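Local coordinates for periplasmic protein TorT (Vibrio parahaemolyticus, PDB 3O1I) that probably binds trimethylamine N-oxide (TMAO) in the periplasm and partners the sensor kinase TorS in signalling its presence, at residues D196-A202 / I221-Y227. Residue numbers count along the deposited sequence, not the author numbering.
Sequences DYIVGSA and IGLVSVY
In parallel β-pairing, a residue's N-H and C=O both reach the partner strand, to the two residues flanking its opposite number; strands 197-200 and 222-225 illustrate it. Their axes approach to 4.7 Å at 17°, with Y197 opposite G222 and V199 opposite V224. The ladder runs G222 N to D196 O (2.8 Å), I198 N to G222 O (2.8 Å), V224 N to I198 O (2.9 Å), G200 N to V224 O (3.1 Å) and a weak V226 N to G200 O (3.0 Å). Y197 and V199 instead form backbone hydrogen bonds to strand 137-142. On their face, V199 CG1 meets V224 CB at 3.2 Å, while the m rotamer of Y197 sets its ring beside side-chain-less G222, its OH hydrogen-bonded to H130 NE2. Across the sheet, I198 CB packs on L223 CD2 (4.0 Å), and L223 rests on helix 202-214, the right-handed crossover of this Rossmann-like periplasmic-binding-protein lobe. S201 OG (chi1 p) caps A204 N; S225 OG donates to Y227 O (2.9 Å). Strand 197-200 is thus backbone-bonded on both sides, between largely apolar side chains whose Y197 and S225 hydroxyls are hydrogen-bonded.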
ATOM      1  N   ASP D 196     -28.055 -25.524 -10.338  1.00 77.64           N
ATOM      2  CA  ASP D 196     -28.452 -25.422 -11.736  1.00 77.18           C
ATOM      3  C   ASP D 196     -28.224 -23.983 -12.194  1.00 76.27           C
ATOM      4  O   ASP D 196     -27.531 -23.740 -13.188  1.00 75.60           O
ATOM      5  CB  ASP D 196     -29.928 -25.785 -11.891  1.00 77.53           C
ATOM      6  CG  ASP D 196     -30.198 -27.249 -11.616  1.00 78.99           C
ATOM      7  OD1 ASP D 196     -29.706 -28.091 -12.393  1.00 79.17           O
ATOM      8  OD2 ASP D 196     -30.897 -27.559 -10.626  1.00 79.35           O
ATOM      9  N   TYR D 197     -28.807 -23.037 -11.453  1.00 75.04           N
ATOM     10  CA  TYR D 197     -28.678 -21.608 -11.752  1.00 72.43           C
ATOM     11  C   TYR D 197     -28.133 -20.810 -10.575  1.00 70.74           C
ATOM     12  O   TYR D 197     -28.217 -21.232  -9.416  1.00 71.03           O
ATOM     13  CB  TYR D 197     -30.034 -20.986 -12.106  1.00 71.92           C
ATOM     14  CG  TYR D 197     -30.763 -21.612 -13.260  1.00 71.06           C
ATOM     15  CD1 TYR D 197     -31.917 -22.365 -13.048  1.00 70.91           C
ATOM     16  CD2 TYR D 197     -30.322 -21.428 -14.566  1.00 70.98           C
ATOM     17  CE1 TYR D 197     -32.620 -22.915 -14.113  1.00 71.94           C
ATOM     18  CE2 TYR D 197     -31.014 -21.975 -15.641  1.00 71.67           C
ATOM     19  CZ  TYR D 197     -32.163 -22.715 -15.412  1.00 72.71           C
ATOM     20  OH  TYR D 197     -32.858 -23.231 -16.483  1.00 72.95           O
ATOM     21  N   ILE D 198     -27.587 -19.642 -10.898  1.00 68.84           N
ATOM     22  CA  ILE D 198     -27.077 -18.707  -9.908  1.00 66.76           C
ATOM     23  C   ILE D 198     -27.729 -17.366 -10.245  1.00 65.61           C
ATOM     24  O   ILE D 198     -27.563 -16.838 -11.350  1.00 63.76           O
ATOM     25  CB  ILE D 198     -25.544 -18.482  -9.987  1.00 67.00           C
ATOM     26  CG1 ILE D 198     -24.775 -19.771  -9.736  1.00 66.98           C
ATOM     27  CG2 ILE D 198     -25.125 -17.469  -8.935  1.00 65.08           C
ATOM     28  CD1 ILE D 198     -23.272 -19.593  -9.942  1.00 67.31           C
ATOM     29  N   VAL D 199     -28.495 -16.831  -9.305  1.00 64.40           N
ATOM     30  CA  VAL D 199     -29.116 -15.530  -9.498  1.00 63.32           C
ATOM     31  C   VAL D 199     -28.508 -14.589  -8.476  1.00 61.15           C
ATOM     32  O   VAL D 199     -28.662 -14.785  -7.268  1.00 59.76           O
ATOM     33  CB  VAL D 199     -30.649 -15.577  -9.316  1.00 64.30           C
ATOM     34  CG1 VAL D 199     -31.264 -16.317 -10.469  1.00 66.92           C
ATOM     35  CG2 VAL D 199     -31.020 -16.260  -8.018  1.00 64.79           C
ATOM     36  N   GLY D 200     -27.791 -13.581  -8.959  1.00 59.01           N
ATOM     37  CA  GLY D 200     -27.178 -12.641  -8.045  1.00 58.39           C
ATOM     38  C   GLY D 200     -26.924 -11.268  -8.628  1.00 57.13           C
ATOM     39  O   GLY D 200     -27.437 -10.932  -9.695  1.00 58.53           O
ATOM     40  N   SER D 201     -26.122 -10.475  -7.924  1.00 54.78           N
ATOM     41  CA  SER D 201     -25.793  -9.123  -8.356  1.00 52.58           C
ATOM     42  C   SER D 201     -25.014  -9.118  -9.649  1.00 51.21           C
ATOM     43  O   SER D 201     -24.478 -10.137 -10.073  1.00 51.37           O
ATOM     44  CB  SER D 201     -24.959  -8.435  -7.295  1.00 54.23           C
ATOM     45  OG  SER D 201     -23.803  -9.208  -7.013  1.00 56.59           O
ATOM     46  N   ALA D 202     -24.933  -7.965 -10.287  1.00 49.73           N
ATOM     47  CA  ALA D 202     -24.186  -7.917 -11.523  1.00 50.50           C
ATOM     48  C   ALA D 202     -22.757  -8.278 -11.171  1.00 50.71           C
ATOM     49  O   ALA D 202     -22.025  -8.823 -11.996  1.00 52.26           O
ATOM     50  CB  ALA D 202     -24.249  -6.531 -12.139  1.00 49.32           C
ATOM     51  N   ILE D 221     -24.083 -24.360 -15.332  1.00 74.85           N
ATOM     52  CA  ILE D 221     -24.773 -23.480 -14.396  1.00 71.73           C
ATOM     53  C   ILE D 221     -25.241 -22.238 -15.154  1.00 70.66           C
ATOM     54  O   ILE D 221     -24.449 -21.575 -15.821  1.00 69.93           O
ATOM     55  CB  ILE D 221     -23.844 -23.068 -13.234  1.00 71.00           C
ATOM     56  CG1 ILE D 221     -23.513 -24.295 -12.389  1.00 69.87           C
ATOM     57  CG2 ILE D 221     -24.509 -22.015 -12.369  1.00 70.07           C
ATOM     58  CD1 ILE D 221     -22.572 -24.012 -11.259  1.00 69.31           C
ATOM     59  N   GLY D 222     -26.536 -21.942 -15.068  1.00 69.09           N
ATOM     60  CA  GLY D 222     -27.084 -20.785 -15.757  1.00 66.76           C
ATOM     61  C   GLY D 222     -27.055 -19.534 -14.902  1.00 65.42           C
ATOM     62  O   GLY D 222     -27.480 -19.565 -13.744  1.00 65.02           O
ATOM     63  N   LEU D 223     -26.567 -18.432 -15.479  1.00 63.73           N
ATOM     64  CA  LEU D 223     -26.451 -17.152 -14.774  1.00 60.14           C
ATOM     65  C   LEU D 223     -27.608 -16.175 -15.019  1.00 59.77           C
ATOM     66  O   LEU D 223     -27.927 -15.833 -16.159  1.00 59.29           O
ATOM     67  CB  LEU D 223     -25.129 -16.487 -15.150  1.00 56.80           C
ATOM     68  CG  LEU D 223     -23.924 -17.426 -15.046  1.00 54.58           C
ATOM     69  CD1 LEU D 223     -22.645 -16.666 -15.375  1.00 52.55           C
ATOM     70  CD2 LEU D 223     -23.872 -18.042 -13.644  1.00 53.90           C
ATOM     71  N   VAL D 224     -28.220 -15.726 -13.928  1.00 59.76           N
ATOM     72  CA  VAL D 224     -29.337 -14.793 -13.971  1.00 58.67           C
ATOM     73  C   VAL D 224     -29.039 -13.599 -13.065  1.00 58.79           C
ATOM     74  O   VAL D 224     -28.952 -13.751 -11.844  1.00 59.65           O
ATOM     75  CB  VAL D 224     -30.636 -15.491 -13.501  1.00 58.29           C
ATOM     76  CG1 VAL D 224     -31.761 -14.483 -13.330  1.00 57.87           C
ATOM     77  CG2 VAL D 224     -31.036 -16.553 -14.505  1.00 57.00           C
ATOM     78  N   SER D 225     -28.889 -12.423 -13.677  1.00 57.79           N
ATOM     79  CA  SER D 225     -28.599 -11.168 -12.973  1.00 58.22           C
ATOM     80  C   SER D 225     -29.847 -10.555 -12.335  1.00 57.31           C
ATOM     81  O   SER D 225     -30.961 -10.826 -12.775  1.00 58.32           O
ATOM     82  CB  SER D 225     -28.016 -10.161 -13.969  1.00 58.90           C
ATOM     83  OG  SER D 225     -26.823  -9.567 -13.488  1.00 60.09           O
ATOM     84  N   VAL D 226     -29.666  -9.724 -11.310  1.00 55.59           N
ATOM     85  CA  VAL D 226     -30.804  -9.070 -10.670  1.00 54.29           C
ATOM     86  C   VAL D 226     -30.861  -7.615 -11.145  1.00 53.94           C
ATOM     87  O   VAL D 226     -31.758  -6.854 -10.763  1.00 52.66           O
ATOM     88  CB  VAL D 226     -30.704  -9.129  -9.144  1.00 56.18           C
ATOM     89  CG1 VAL D 226     -31.960  -8.561  -8.501  1.00 58.22           C
ATOM     90  CG2 VAL D 226     -30.533 -10.566  -8.710  1.00 60.36           C
ATOM     91  N   TYR D 227     -29.891  -7.243 -11.985  1.00 52.99           N
ATOM     92  CA  TYR D 227     -29.817  -5.908 -12.595  1.00 52.28           C
ATOM     93  C   TYR D 227     -28.753  -5.938 -13.686  1.00 52.28           C
ATOM     94  O   TYR D 227     -28.072  -6.946 -13.843  1.00 52.63           O
ATOM     95  CB  TYR D 227     -29.544  -4.800 -11.550  1.00 51.54           C
ATOM     96  CG  TYR D 227     -28.181  -4.792 -10.882  1.00 50.48           C
ATOM     97  CD1 TYR D 227     -27.112  -4.090 -11.448  1.00 50.06           C
ATOM     98  CD2 TYR D 227     -27.966  -5.463  -9.669  1.00 48.85           C
ATOM     99  CE1 TYR D 227     -25.865  -4.054 -10.825  1.00 50.35           C
ATOM    100  CE2 TYR D 227     -26.721  -5.435  -9.039  1.00 48.36           C
ATOM    101  CZ  TYR D 227     -25.671  -4.734  -9.625  1.00 50.57           C
ATOM    102  OH  TYR D 227     -24.403  -4.759  -9.067  1.00 51.09           O
TER